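Local coordinates for periplasmic divalent cation tolerance protein (Synechococcus elongatus, PDB 6GDX) that is of uncertain function: a trimeric, PII-like protein that may carry small molecules or signal with them, its assigned copper binding and part in metal tolerance being doubtful, at residues 25-30 with 117-122; 33-39 with 111-117; 49-53 with 100-106; 57-61 with 127-132; 61-67 with 82-88. One frame throughout, in Å; residues are numbered along the deposited sequence. Where two conformers were deposited one is given.

Contact 1: 25-30 with 117-122; sequences SSLIET and PIASSV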
# COMPACT_ATOMS: atom_id res chain seq x y z
N SER B 25 -11.44 -15.48 -13.57
CA SER B 25 -11.03 -15.16 -12.17
C SER B 25 -9.62 -15.65 -11.77
O SER B 25 -9.11 -15.23 -10.73
CB SER B 25 -12.07 -15.69 -11.17
OG SER B 25 -11.76 -17.00 -10.77
N SER B 26 -9.02 -16.53 -12.55
CA SER B 26 -7.68 -17.06 -12.22
C SER B 26 -6.59 -15.98 -12.18
O SER B 26 -6.69 -14.95 -12.87
CB SER B 26 -7.27 -18.16 -13.19
OG SER B 26 -7.17 -17.68 -14.52
N LEU B 27 -5.56 -16.22 -11.36
CA LEU B 27 -4.42 -15.30 -11.31
C LEU B 27 -3.55 -15.49 -12.52
O LEU B 27 -3.18 -16.62 -12.90
CB LEU B 27 -3.53 -15.39 -10.06
CG LEU B 27 -4.13 -14.77 -8.80
CD1 LEU B 27 -3.32 -15.12 -7.57
CD2 LEU B 27 -4.30 -13.27 -8.90
N ILE B 28 -3.15 -14.37 -13.08
CA ILE B 28 -2.20 -14.33 -14.15
C ILE B 28 -1.07 -13.37 -13.82
O ILE B 28 -1.25 -12.39 -13.10
CB ILE B 28 -2.87 -13.89 -15.47
CG1 ILE B 28 -3.65 -12.58 -15.31
CG2 ILE B 28 -3.74 -15.02 -16.01
CD1 ILE B 28 -3.86 -11.88 -16.62
N GLU B 29 0.12 -13.67 -14.35
CA GLU B 29 1.24 -12.73 -14.26
C GLU B 29 0.90 -11.46 -14.97
O GLU B 29 0.28 -11.46 -16.03
CB GLU B 29 2.45 -13.25 -14.97
CG GLU B 29 3.04 -14.48 -14.37
CD GLU B 29 4.33 -14.89 -15.07
OE1 GLU B 29 4.80 -14.24 -16.05
OE2 GLU B 29 4.94 -15.84 -14.62
N THR B 30 1.33 -10.35 -14.40
CA THR B 30 1.09 -9.03 -14.98
C THR B 30 2.38 -8.21 -14.90
O THR B 30 3.00 -8.16 -13.85
CB THR B 30 -0.06 -8.26 -14.28
OG1 THR B 30 0.18 -8.14 -12.87
CG2 THR B 30 -1.38 -8.97 -14.47
N PRO B 117 2.27 -4.16 -9.69
CA PRO B 117 1.71 -5.46 -9.29
C PRO B 117 2.26 -6.58 -10.17
O PRO B 117 2.47 -6.41 -11.37
CB PRO B 117 0.21 -5.27 -9.48
CG PRO B 117 0.01 -3.78 -9.47
CD PRO B 117 1.21 -3.25 -10.15
N ILE B 118 2.55 -7.70 -9.56
CA ILE B 118 3.13 -8.83 -10.27
C ILE B 118 2.09 -9.82 -10.73
O ILE B 118 2.42 -10.71 -11.56
CB ILE B 118 4.20 -9.55 -9.35
CG1 ILE B 118 3.54 -10.28 -8.12
CG2 ILE B 118 5.38 -8.64 -9.05
CD1 ILE B 118 3.28 -11.75 -8.22
N ALA B 119 0.86 -9.72 -10.24
CA ALA B 119 -0.20 -10.61 -10.69
C ALA B 119 -1.51 -9.91 -10.46
O ALA B 119 -1.65 -8.97 -9.67
CB ALA B 119 -0.17 -11.94 -9.95
N SER B 120 -2.52 -10.39 -11.18
CA SER B 120 -3.91 -9.92 -11.04
C SER B 120 -4.81 -11.05 -11.51
O SER B 120 -4.34 -12.09 -11.95
CB SER B 120 -4.13 -8.68 -11.87
OG SER B 120 -5.41 -8.15 -11.72
N SER B 121 -6.12 -10.86 -11.46
CA SER B 121 -7.02 -11.79 -12.13
C SER B 121 -7.17 -11.37 -13.58
O SER B 121 -6.98 -10.19 -13.94
CB SER B 121 -8.37 -11.82 -11.46
OG SER B 121 -9.00 -10.57 -11.59
N VAL B 122 -7.53 -12.33 -14.43
CA VAL B 122 -7.82 -12.00 -15.81
C VAL B 122 -8.92 -10.93 -15.88
O VAL B 122 -8.82 -9.95 -16.62
CB VAL B 122 -8.24 -13.24 -16.62
CG1 VAL B 122 -8.68 -12.85 -18.02
CG2 VAL B 122 -7.09 -14.26 -16.69

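Contact 2: 33-39 with 111-117; sequences LRLLLTT and ECLVLTP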
# COMPACT_ATOMS: atom_id res chain seq x y z
N LEU B 33 0.54 -3.34 -15.49
CA LEU B 33 -0.30 -2.54 -14.56
C LEU B 33 0.61 -1.72 -13.65
O LEU B 33 1.74 -2.13 -13.34
CB LEU B 33 -1.19 -3.47 -13.76
CG LEU B 33 -2.11 -4.37 -14.58
CD1 LEU B 33 -2.98 -5.19 -13.64
CD2 LEU B 33 -2.95 -3.62 -15.61
N ARG B 34 0.09 -0.60 -13.19
CA ARG B 34 0.86 0.32 -12.35
C ARG B 34 -0.04 0.92 -11.30
O ARG B 34 -1.22 1.20 -11.56
CB ARG B 34 1.47 1.45 -13.16
CG ARG B 34 2.47 1.04 -14.21
CD ARG B 34 3.77 0.56 -13.58
NE ARG B 34 4.81 0.28 -14.56
CZ ARG B 34 4.92 -0.85 -15.24
NH1 ARG B 34 4.01 -1.81 -15.14
NH2 ARG B 34 5.96 -1.01 -16.07
N LEU B 35 0.54 1.16 -10.12
CA LEU B 35 -0.11 1.94 -9.05
C LEU B 35 0.73 3.17 -8.81
O LEU B 35 1.88 3.06 -8.38
CB LEU B 35 -0.17 1.15 -7.76
CG LEU B 35 -0.93 -0.15 -7.76
CD1 LEU B 35 -0.75 -0.90 -6.43
CD2 LEU B 35 -2.39 0.06 -8.07
N LEU B 36 0.19 4.35 -9.06
CA LEU B 36 0.88 5.59 -8.77
C LEU B 36 0.36 6.11 -7.45
O LEU B 36 -0.85 6.33 -7.28
CB LEU B 36 0.74 6.58 -9.91
CG LEU B 36 1.48 7.89 -9.72
CD1 LEU B 36 1.86 8.49 -11.07
CD2 LEU B 36 0.73 8.93 -8.91
N LEU B 37 1.29 6.35 -6.52
CA LEU B 37 0.97 6.85 -5.18
C LEU B 37 1.38 8.29 -5.05
O LEU B 37 2.53 8.65 -5.38
CB LEU B 37 1.72 6.01 -4.14
CG LEU B 37 1.57 4.50 -4.24
CD1 LEU B 37 2.44 3.82 -3.18
CD2 LEU B 37 0.13 4.04 -4.21
N THR B 38 0.46 9.12 -4.58
CA THR B 38 0.76 10.51 -4.27
C THR B 38 -0.11 10.93 -3.07
O THR B 38 -0.98 10.16 -2.64
CB THR B 38 0.55 11.43 -5.48
OG1 THR B 38 1.06 12.73 -5.18
CG2 THR B 38 -0.88 11.52 -5.89
N THR B 39 0.14 12.11 -2.54
CA THR B 39 -0.69 12.66 -1.46
C THR B 39 -1.12 14.06 -1.83
O THR B 39 -0.45 14.76 -2.58
CB THR B 39 0.03 12.68 -0.11
OG1 THR B 39 1.10 13.60 -0.17
CG2 THR B 39 0.54 11.32 0.27
N GLU B 111 4.50 14.01 -3.92
CA GLU B 111 4.93 12.62 -3.84
C GLU B 111 4.65 11.94 -5.16
O GLU B 111 3.61 12.17 -5.80
CB GLU B 111 4.20 11.86 -2.71
CG GLU B 111 4.43 10.33 -2.67
CD GLU B 111 3.66 9.60 -1.55
OE1 GLU B 111 2.69 8.82 -1.85
OE2 GLU B 111 4.06 9.77 -0.35
N CYS B 112 5.56 11.11 -5.59
CA CYS B 112 5.34 10.28 -6.77
C CYS B 112 6.11 8.99 -6.59
O CYS B 112 7.34 8.99 -6.67
CB CYS B 112 5.82 10.98 -8.03
SG CYS B 112 5.60 9.96 -9.52
N LEU B 113 5.40 7.91 -6.28
CA LEU B 113 6.01 6.62 -6.15
C LEU B 113 5.15 5.62 -6.90
O LEU B 113 3.94 5.61 -6.71
CB LEU B 113 6.13 6.21 -4.72
CG LEU B 113 7.12 7.04 -3.89
CD1 LEU B 113 7.02 6.60 -2.47
CD2 LEU B 113 8.55 6.88 -4.37
N VAL B 114 5.76 4.80 -7.76
CA VAL B 114 5.00 3.90 -8.60
C VAL B 114 5.36 2.48 -8.23
O VAL B 114 6.55 2.13 -8.19
CB VAL B 114 5.28 4.17 -10.06
CG1 VAL B 114 4.44 3.25 -10.94
CG2 VAL B 114 5.00 5.62 -10.40
N LEU B 115 4.34 1.64 -8.05
CA LEU B 115 4.50 0.21 -7.81
C LEU B 115 3.99 -0.58 -9.00
O LEU B 115 3.07 -0.14 -9.69
CB LEU B 115 3.73 -0.24 -6.56
CG LEU B 115 4.03 0.49 -5.27
CD1 LEU B 115 3.13 -0.02 -4.17
CD2 LEU B 115 5.46 0.29 -4.87
N THR B 116 4.58 -1.74 -9.23
CA THR B 116 4.11 -2.68 -10.26
C THR B 116 3.57 -3.93 -9.61
O THR B 116 4.34 -4.72 -9.04
CB THR B 116 5.23 -3.01 -11.26
OG1 THR B 116 5.55 -1.80 -11.98
CG2 THR B 116 4.80 -4.08 -12.25
N PRO B 117 2.27 -4.16 -9.69
CA PRO B 117 1.71 -5.46 -9.29
C PRO B 117 2.26 -6.58 -10.17
O PRO B 117 2.47 -6.41 -11.37
CB PRO B 117 0.21 -5.27 -9.48
CG PRO B 117 0.01 -3.78 -9.47
CD PRO B 117 1.21 -3.25 -10.15
O HOH W 1 1.99 -5.06 -13.72
O HOH W 2 2.49 14.96 -2.25

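Contact 3: 49-53 with 100-106; sequences LAQAA and WLQSQHP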
# COMPACT_ATOMS: atom_id res chain seq x y z
N LEU B 49 -9.33 15.61 -7.66
CA LEU B 49 -8.24 15.13 -8.51
C LEU B 49 -8.54 13.72 -9.00
O LEU B 49 -8.27 13.40 -10.16
CB LEU B 49 -6.93 15.16 -7.74
CG LEU B 49 -5.64 14.95 -8.51
CD1 LEU B 49 -5.42 16.09 -9.48
CD2 LEU B 49 -4.46 14.83 -7.54
N ALA B 50 -9.08 12.89 -8.12
CA ALA B 50 -9.42 11.53 -8.50
C ALA B 50 -10.46 11.52 -9.62
O ALA B 50 -10.31 10.81 -10.61
CB ALA B 50 -9.93 10.77 -7.30
N GLN B 51 -11.52 12.29 -9.42
CA GLN B 51 -12.57 12.37 -10.43
C GLN B 51 -12.02 12.84 -11.76
O GLN B 51 -12.35 12.28 -12.82
CB GLN B 51 -13.65 13.32 -9.94
CG GLN B 51 -14.78 13.53 -10.93
CD GLN B 51 -15.85 12.48 -10.82
OE1 GLN B 51 -15.98 11.81 -9.79
NE2 GLN B 51 -16.64 12.34 -11.87
N ALA B 52 -11.18 13.86 -11.73
CA ALA B 52 -10.64 14.42 -12.95
C ALA B 52 -9.75 13.43 -13.69
O ALA B 52 -9.73 13.36 -14.94
CB ALA B 52 -9.90 15.73 -12.67
N ALA B 53 -8.97 12.63 -12.95
CA ALA B 53 -8.08 11.66 -13.60
C ALA B 53 -8.87 10.55 -14.27
O ALA B 53 -8.50 10.10 -15.37
CB ALA B 53 -7.13 11.08 -12.57
N TRP B 100 0.20 14.93 -16.44
CA TRP B 100 -1.04 15.60 -16.08
C TRP B 100 -1.02 16.02 -14.62
O TRP B 100 -1.40 17.15 -14.29
CB TRP B 100 -2.20 14.67 -16.38
CG TRP B 100 -3.55 15.12 -16.09
CD1 TRP B 100 -4.40 15.78 -16.92
CD2 TRP B 100 -4.26 14.85 -14.90
NE1 TRP B 100 -5.60 15.96 -16.29
CE2 TRP B 100 -5.53 15.39 -15.05
CE3 TRP B 100 -3.93 14.18 -13.70
CZ2 TRP B 100 -6.49 15.30 -14.05
CZ3 TRP B 100 -4.88 14.09 -12.72
CH2 TRP B 100 -6.14 14.67 -12.88
N LEU B 101 -0.49 15.16 -13.75
CA LEU B 101 -0.28 15.57 -12.35
C LEU B 101 0.65 16.76 -12.18
O LEU B 101 0.40 17.61 -11.27
CB LEU B 101 0.24 14.39 -11.53
CG LEU B 101 -0.81 13.31 -11.33
CD1 LEU B 101 -0.15 12.08 -10.77
CD2 LEU B 101 -1.91 13.75 -10.39
N GLN B 102 1.64 16.93 -13.06
CA GLN B 102 2.54 18.09 -13.03
C GLN B 102 1.72 19.39 -13.07
O GLN B 102 2.06 20.37 -12.40
CB GLN B 102 3.56 18.08 -14.19
N SER B 103 0.62 19.38 -13.82
CA SER B 103 -0.24 20.56 -13.97
C SER B 103 -1.42 20.63 -13.02
O SER B 103 -1.85 21.72 -12.70
CB SER B 103 -0.77 20.66 -15.42
OG SER B 103 -1.67 19.62 -15.73
N GLN B 104 -1.96 19.49 -12.62
CA GLN B 104 -3.22 19.42 -11.91
C GLN B 104 -3.08 19.17 -10.42
O GLN B 104 -3.99 19.50 -9.65
CB GLN B 104 -4.14 18.34 -12.52
CG GLN B 104 -4.44 18.55 -14.00
CD GLN B 104 -5.04 19.91 -14.26
OE1 GLN B 104 -6.01 20.28 -13.61
NE2 GLN B 104 -4.42 20.70 -15.15
N HIS B 105 -1.95 18.60 -9.98
CA HIS B 105 -1.82 18.30 -8.55
C HIS B 105 -1.74 19.63 -7.78
O HIS B 105 -1.12 20.59 -8.26
CB HIS B 105 -0.53 17.52 -8.34
CG HIS B 105 -0.42 16.87 -7.00
ND1 HIS B 105 -0.24 17.56 -5.82
CD2 HIS B 105 -0.45 15.56 -6.69
CE1 HIS B 105 -0.14 16.67 -4.84
NE2 HIS B 105 -0.25 15.45 -5.35
N PRO B 106 -2.33 19.70 -6.58
CA PRO B 106 -2.25 20.96 -5.82
C PRO B 106 -0.86 21.36 -5.27
O PRO B 106 -0.63 22.50 -4.96
CB PRO B 106 -3.25 20.75 -4.66
CG PRO B 106 -3.34 19.28 -4.54
CD PRO B 106 -3.23 18.73 -5.93

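Contact 4: 57-61 with 127-132; sequences GLAAC and WLRSSL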
# COMPACT_ATOMS: atom_id res chain seq x y z
N GLY B 57 -9.48 9.59 -18.54
CA GLY B 57 -9.00 8.31 -19.01
C GLY B 57 -7.60 7.93 -18.58
O GLY B 57 -6.99 7.05 -19.19
N LEU B 58 -7.08 8.59 -17.55
CA LEU B 58 -5.70 8.40 -17.10
C LEU B 58 -5.55 7.33 -16.01
O LEU B 58 -4.45 6.84 -15.77
CB LEU B 58 -5.12 9.72 -16.65
CG LEU B 58 -4.87 10.66 -17.82
CD1 LEU B 58 -4.60 12.07 -17.29
CD2 LEU B 58 -3.75 10.16 -18.71
N ALA B 59 -6.66 7.00 -15.35
CA ALA B 59 -6.67 5.96 -14.32
C ALA B 59 -8.01 5.28 -14.38
O ALA B 59 -9.03 5.93 -14.66
CB ALA B 59 -6.42 6.53 -12.93
N ALA B 60 -8.05 3.97 -14.14
CA ALA B 60 -9.30 3.24 -14.08
C ALA B 60 -10.04 3.38 -12.78
O ALA B 60 -11.28 3.32 -12.70
CB ALA B 60 -9.05 1.77 -14.35
N CYS B 61 -9.26 3.50 -11.71
CA CYS B 61 -9.75 3.62 -10.33
C CYS B 61 -8.74 4.48 -9.59
O CYS B 61 -7.54 4.36 -9.84
CB CYS B 61 -9.87 2.26 -9.64
SG CYS B 61 -10.35 2.38 -7.90
N TRP B 127 -10.74 -5.50 -17.05
CA TRP B 127 -11.54 -4.34 -16.69
C TRP B 127 -10.69 -3.07 -16.70
O TRP B 127 -11.05 -2.02 -17.25
CB TRP B 127 -12.24 -4.53 -15.33
CG TRP B 127 -12.74 -3.22 -14.84
CD1 TRP B 127 -13.86 -2.55 -15.24
CD2 TRP B 127 -12.07 -2.34 -13.95
NE1 TRP B 127 -13.92 -1.32 -14.62
CE2 TRP B 127 -12.82 -1.17 -13.83
CE3 TRP B 127 -10.89 -2.44 -13.23
CZ2 TRP B 127 -12.40 -0.10 -13.02
CZ3 TRP B 127 -10.46 -1.38 -12.46
CH2 TRP B 127 -11.22 -0.24 -12.36
N LEU B 128 -9.52 -3.15 -16.08
CA LEU B 128 -8.67 -1.99 -15.93
C LEU B 128 -8.24 -1.49 -17.30
O LEU B 128 -8.40 -0.30 -17.63
CB LEU B 128 -7.47 -2.34 -15.02
CG LEU B 128 -6.63 -1.18 -14.55
CD1 LEU B 128 -5.81 -1.61 -13.34
CD2 LEU B 128 -5.71 -0.69 -15.64
N ARG B 129 -7.73 -2.41 -18.12
CA ARG B 129 -7.30 -2.04 -19.46
C ARG B 129 -8.44 -1.52 -20.33
O ARG B 129 -8.29 -0.49 -21.02
CB ARG B 129 -6.64 -3.22 -20.15
CG ARG B 129 -5.38 -3.69 -19.47
CD ARG B 129 -4.43 -4.49 -20.33
NE ARG B 129 -3.12 -3.87 -20.19
CZ ARG B 129 -2.60 -2.93 -20.98
NH1 ARG B 129 -1.44 -2.45 -20.66
NH2 ARG B 129 -3.20 -2.51 -22.10
N SER B 130 -9.59 -2.16 -20.27
CA SER B 130 -10.72 -1.69 -21.10
C SER B 130 -11.30 -0.35 -20.64
O SER B 130 -11.91 0.39 -21.43
CB SER B 130 -11.82 -2.74 -21.18
OG SER B 130 -12.39 -2.99 -19.95
N SER B 131 -11.11 0.00 -19.37
CA SER B 131 -11.53 1.30 -18.87
C SER B 131 -10.76 2.46 -19.41
O SER B 131 -11.23 3.60 -19.29
CB SER B 131 -11.37 1.35 -17.37
OG SER B 131 -12.32 0.51 -16.86
N LEU B 132 -9.58 2.20 -19.95
CA LEU B 132 -8.68 3.22 -20.48
C LEU B 132 -8.63 3.16 -22.01
O LEU B 132 -7.72 3.73 -22.60
CB LEU B 132 -7.30 3.05 -19.88
CG LEU B 132 -7.26 2.97 -18.34
CD1 LEU B 132 -5.85 2.91 -17.79
CD2 LEU B 132 -8.00 4.14 -17.71

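Contact 5: 61-67 with 82-88; sequences CVSITPI and EQQMSFK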
# COMPACT_ATOMS: atom_id res chain seq x y z
N CYS B 61 -9.26 3.50 -11.71
CA CYS B 61 -9.75 3.62 -10.33
C CYS B 61 -8.74 4.48 -9.59
O CYS B 61 -7.54 4.36 -9.84
CB CYS B 61 -9.87 2.26 -9.64
SG CYS B 61 -10.35 2.38 -7.90
N VAL B 62 -9.23 5.27 -8.64
CA VAL B 62 -8.37 5.98 -7.73
C VAL B 62 -8.92 5.79 -6.34
O VAL B 62 -10.13 6.03 -6.13
CB VAL B 62 -8.29 7.47 -8.05
CG1 VAL B 62 -7.28 8.18 -7.14
CG2 VAL B 62 -7.96 7.70 -9.51
N SER B 63 -8.10 5.34 -5.39
CA SER B 63 -8.54 5.24 -4.01
C SER B 63 -7.93 6.37 -3.20
O SER B 63 -6.79 6.84 -3.48
CB SER B 63 -8.15 3.89 -3.42
OG SER B 63 -6.75 3.78 -3.23
N ILE B 64 -8.62 6.74 -2.13
CA ILE B 64 -8.24 7.82 -1.26
C ILE B 64 -8.37 7.35 0.17
O ILE B 64 -9.41 6.81 0.56
CB ILE B 64 -9.19 9.00 -1.47
CG1 ILE B 64 -9.24 9.48 -2.93
CG2 ILE B 64 -8.92 10.13 -0.49
CD1 ILE B 64 -10.44 10.38 -3.24
N THR B 65 -7.33 7.60 0.98
CA THR B 65 -7.22 7.14 2.37
C THR B 65 -6.75 8.35 3.23
O THR B 65 -5.69 8.85 2.89
CB THR B 65 -6.08 5.99 2.42
OG1 THR B 65 -6.39 4.95 1.47
CG2 THR B 65 -5.98 5.40 3.76
N PRO B 66 -7.38 8.73 4.35
CA PRO B 66 -6.76 9.77 5.19
C PRO B 66 -5.54 9.23 5.93
O PRO B 66 -5.59 8.12 6.48
CB PRO B 66 -7.88 10.13 6.17
CG PRO B 66 -8.79 8.98 6.21
CD PRO B 66 -8.69 8.31 4.87
N ILE B 67 -4.48 10.02 5.96
CA ILE B 67 -3.23 9.65 6.62
C ILE B 67 -2.72 10.85 7.41
O ILE B 67 -3.22 11.97 7.31
CB ILE B 67 -2.15 9.19 5.61
CG1 ILE B 67 -1.72 10.32 4.68
CG2 ILE B 67 -2.62 7.96 4.84
CD1 ILE B 67 -0.45 10.04 3.91
N GLU B 82 -3.00 14.40 5.60
CA GLU B 82 -3.00 14.33 4.14
C GLU B 82 -3.96 13.24 3.72
O GLU B 82 -4.52 12.50 4.53
CB GLU B 82 -1.60 14.08 3.59
CG GLU B 82 -0.62 15.22 3.76
CD GLU B 82 0.64 15.08 2.93
OE1 GLU B 82 1.13 13.96 2.84
OE2 GLU B 82 1.13 16.11 2.37
N GLN B 83 -4.17 13.17 2.41
CA GLN B 83 -4.93 12.08 1.80
C GLN B 83 -3.96 11.32 0.93
O GLN B 83 -3.36 11.90 0.00
CB GLN B 83 -6.05 12.62 0.93
CG GLN B 83 -7.04 13.49 1.72
CD GLN B 83 -7.96 12.68 2.61
OE1 GLN B 83 -8.45 11.63 2.23
NE2 GLN B 83 -8.22 13.18 3.79
N GLN B 84 -3.79 10.03 1.19
CA GLN B 84 -3.03 9.16 0.32
C GLN B 84 -3.91 8.76 -0.85
O GLN B 84 -5.03 8.26 -0.66
CB GLN B 84 -2.58 7.90 1.07
CG GLN B 84 -1.77 6.92 0.26
CD GLN B 84 -0.40 7.46 -0.01
OE1 GLN B 84 0.35 7.71 0.94
NE2 GLN B 84 -0.05 7.69 -1.27
N MET B 85 -3.39 8.90 -2.05
CA MET B 85 -4.07 8.51 -3.26
C MET B 85 -3.32 7.40 -3.97
O MET B 85 -2.08 7.39 -3.98
CB MET B 85 -4.20 9.71 -4.19
CG MET B 85 -4.86 10.89 -3.52
SD MET B 85 -5.14 12.30 -4.64
CE MET B 85 -6.41 11.59 -5.67
N SER B 86 -4.06 6.45 -4.51
CA SER B 86 -3.51 5.35 -5.29
C SER B 86 -4.26 5.28 -6.61
O SER B 86 -5.46 4.97 -6.63
CB SER B 86 -3.65 4.05 -4.53
OG SER B 86 -3.30 2.96 -5.32
N PHE B 87 -3.57 5.59 -7.67
CA PHE B 87 -4.12 5.62 -9.03
C PHE B 87 -3.77 4.29 -9.70
O PHE B 87 -2.59 3.93 -9.85
CB PHE B 87 -3.50 6.74 -9.87
CG PHE B 87 -3.83 8.14 -9.42
CD1 PHE B 87 -3.26 8.71 -8.28
CD2 PHE B 87 -4.70 8.93 -10.15
CE1 PHE B 87 -3.58 9.99 -7.88
CE2 PHE B 87 -5.01 10.22 -9.77
CZ PHE B 87 -4.42 10.77 -8.65
N LYS B 88 -4.80 3.57 -10.14
CA LYS B 88 -4.63 2.30 -10.86
C LYS B 88 -4.64 2.59 -12.34
O LYS B 88 -5.66 3.10 -12.88
CB LYS B 88 -5.79 1.35 -10.57
CG LYS B 88 -5.75 0.63 -9.28
CD LYS B 88 -5.78 1.56 -8.11
CE LYS B 88 -6.16 0.80 -6.86
NZ LYS B 88 -6.00 1.67 -5.68
O HOH W 3 -5.27 5.34 -1.12

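Contact 1: 25-30 with 117-122
Ile28 and Ser120 form the hydrogen-bonded pair of a short antiparallel ladder: Ile28 N gives a nearly straight bond to Ser120 O (2.8 Å), and Ser120 N returns one to Ile28 O. The more buried part is at Thr30, whose N reaches Ile118 O at 3.1 Å from above the carbonyl plane. Its OG1, set between backbone N and carbonyl carbon (chi1 56°), makes a weak bond to Pro117 O, leaving CG2 to face Ser120 CB at 3.8 Å. Strands 27-29 and 119-121 make a ribbon apart, within this chain, from the four-stranded sheet of the ferredoxin-like fold, and Ala119 and Ser120 pair with the second subunit, whose Cys112 O bonds to Ser120 OG. The opposite end, with Ser25 and Ser26, is open to solvent. There Val122 N binds Ser26 O (3.2 Å), and Ile28 CG2 meets Val122 CG2 at 3.5 Å, crossing it at about a right angle. Replacing Ile28 by alanine removes both branches and would probably leave the Val122 methyl without its apolar partner.

Contact 2: 33-39 with 111-117
Thr38 reaches across to Glu111, its OG1 donating to Glu111 O at 2.7 Å from slightly out of the carbonyl plane. A chi1 of -171° sets OG1 opposite the backbone N, and the same oxygen is also hydrogen-bonded to His105 NE2. Leu35 exchanges bonds of 2.9 Å in each direction with Leu115, N to O. Leu37 N gives to Leu113 O (2.8 Å), and Leu37 O accepts Leu113 N in return. The strands thus join as antiparallel neighbours in the four-stranded sheet of the ferredoxin-like fold: 33-40 is an inner strand, and the backbone groups of Arg34, Leu36 and Thr38 are used by strand 76-90. Strand 113-115 is the edge within this chain, yet Leu113 and Val114 pair with the third subunit. Waters finish both ends. One takes Leu33 N (2.9 Å) and gives to Pro117 O; the other takes Glu111 N (2.8 Å) and bonds to Thr39 OG1, which also bonds to Glu82. Glu111 OE1 accepts from Gln84 NE2. Thr39 N is buried with no partner. Arg34 NH1 donates to Leu33 O and Ala31 O, the former in the guanidinium plane, while Thr116 OG1 sits 3.2 Å above that plane without bonding to it. On the leucine-rich face, Leu37 CD1 meets Leu115 CD1 at 4.0 Å, and Leu35 CG rests on Pro117 CG.

Contact 3: 49-53 with 100-106
Trp100 pushes the six-membered end of its indole against the flank of the opposing helix. Ala52 CB lies at the ring edge, in its plane, 3.7 Å from CZ2, while Ala53 CB is 3.7 Å from CH2. Leu49 comes from the other helix and slides past the tryptophan in the opposite direction, bringing its CD1 to 3.8 Å from Trp100 CH2. Its second branch turns to the helix end: Leu49 CD2 meets Leu101 CD2 at 4.0 Å, near the imidazole of His105. The indole is backed on one face by Gln104 of its own helix, whose CG stands 3.5 Å above the ring, offset toward the rim. Bent at chi2 (-56°), the glutamine folds back until NE2 donates to Ser103 OG (3.0 Å), and that hydroxyl in turn donates to Trp100 O, which also accepts from Ser103 N and Gln104 N. With the ring between them, the helix axes lie 11.9 Å apart at 138°. Both helices lie on one face of the four-stranded sheet in the manner of a ferredoxin-like fold: Leu49 and Ala53 rest on Met85 and Phe87 of strand 76-90, Leu101 on Leu36 of strand 33-40, and Trp100 reaches Leu58 in the loop beyond helix 43-55.

Contact 4: 57-61 with 127-132
Trp127 turns the far end of its indole toward Ala60 and Cys61. Its CH2 lies 3.6 Å from Ala60 CB, and Cys61 CB approaches the ring edge in plane, 3.9 Å from the same CH2. The indole is placed by a CG anti to the backbone N (chi1 165°), and its NE1 is taken up by Arg72 O of the second subunit. Leu128 sets its CG 3.8 Å from Ala60 CB, which points toward the helix. A turn later Ser131 adds its CB to the same methyl at 3.8 Å, while its OG donates to Trp127 O (2.9 Å) and stands over one face of the indole, offset toward the rim. Ser131 N reaches that carbonyl oxygen too, from the opposite side of the carbonyl plane. Leu132 closes the row: its CD2 leans onto the loop backbone, 3.4 Å from Gly57 O and 3.5 Å from Ala59 C. Gly57, with positive phi (77°), ends helix 43-55 in a Schellman motif. What joins the C-terminal helix to the loop ahead of strand 61-73 is therefore apolar contact: one alanine methyl seated among Trp127, Leu128, Ser131 and Leu132. Of the polar groups nearby, Ser131 OG is bonded within the helix and Trp127 NE1 to the second subunit; neither bonds to the loop, so the join probably rests on close apolar packing.

Contact 5: 61-67 with 82-88
Lys88 N donates to Cys61 O at 2.9 Å with an N-H...O angle of 172°, and at the far end Ile67 and Glu82 exchange two backbone bonds as straight. Between them the pairs Ser63 with Ser86 and Thr65 with Gln84 are each bonded both ways. One water ties side chains to this ladder: it gives to Gln84 O and bonds to Thr65 OG1 (2.8 Å) and Ser63 OG. Lys88 curls back along its own strand, bent at chi2 (62°), so that NZ donates to Ser86 OG (3.0 Å). On the face carrying Val62, Met85 and Phe87 the contacts are mainly apolar. Val62 CG1 sits squarely over the Phe87 ring, 3.9 Å from its centroid, in a CH-pi contact, and its CG2 meets Phe87 CD2 at 3.5 Å. Met85 CE comes obliquely to within 3.8 Å of Val62 CG1. A serine in place of Phe87 takes the ring away and would probably leave Val62 without its aromatic support, with a gap toward Ala53 of helix 43-55. Glu82 turns its carboxylate to Ser69, Tyr107 and Thr39, and a bound Bis-Tris, probably from the crystallisation liquor, lies close by. The two strands form the long beta hairpin of the ferredoxin-like, PII-type fold, and Cys61 to Ile64 pair in turn with the second subunit, extending the sheet through the trimer.

From the N terminus, 25-30 opens the widest loop, which contact 1 closes at 117-122; contacts 2, 3 and 5 all nest inside it. Contact 2 starts next, at 33-39, and closes at 111-117, enclosing contact 3, which runs from helix 43-55 to helix 91-104 and in turn encloses contact 5, the hairpin of 61-67 with 82-88. Contact 4 breaks this nesting: beginning at 57-61 and ending at 127-132, it crosses contacts 1, 2 and 3 while enclosing contact 5, with which it shares Cys61. Contacts 2 and 5 meet within one sheet, contact 3 pairs the helices covering it, and contacts 1 and 4 fasten the chain's two ends.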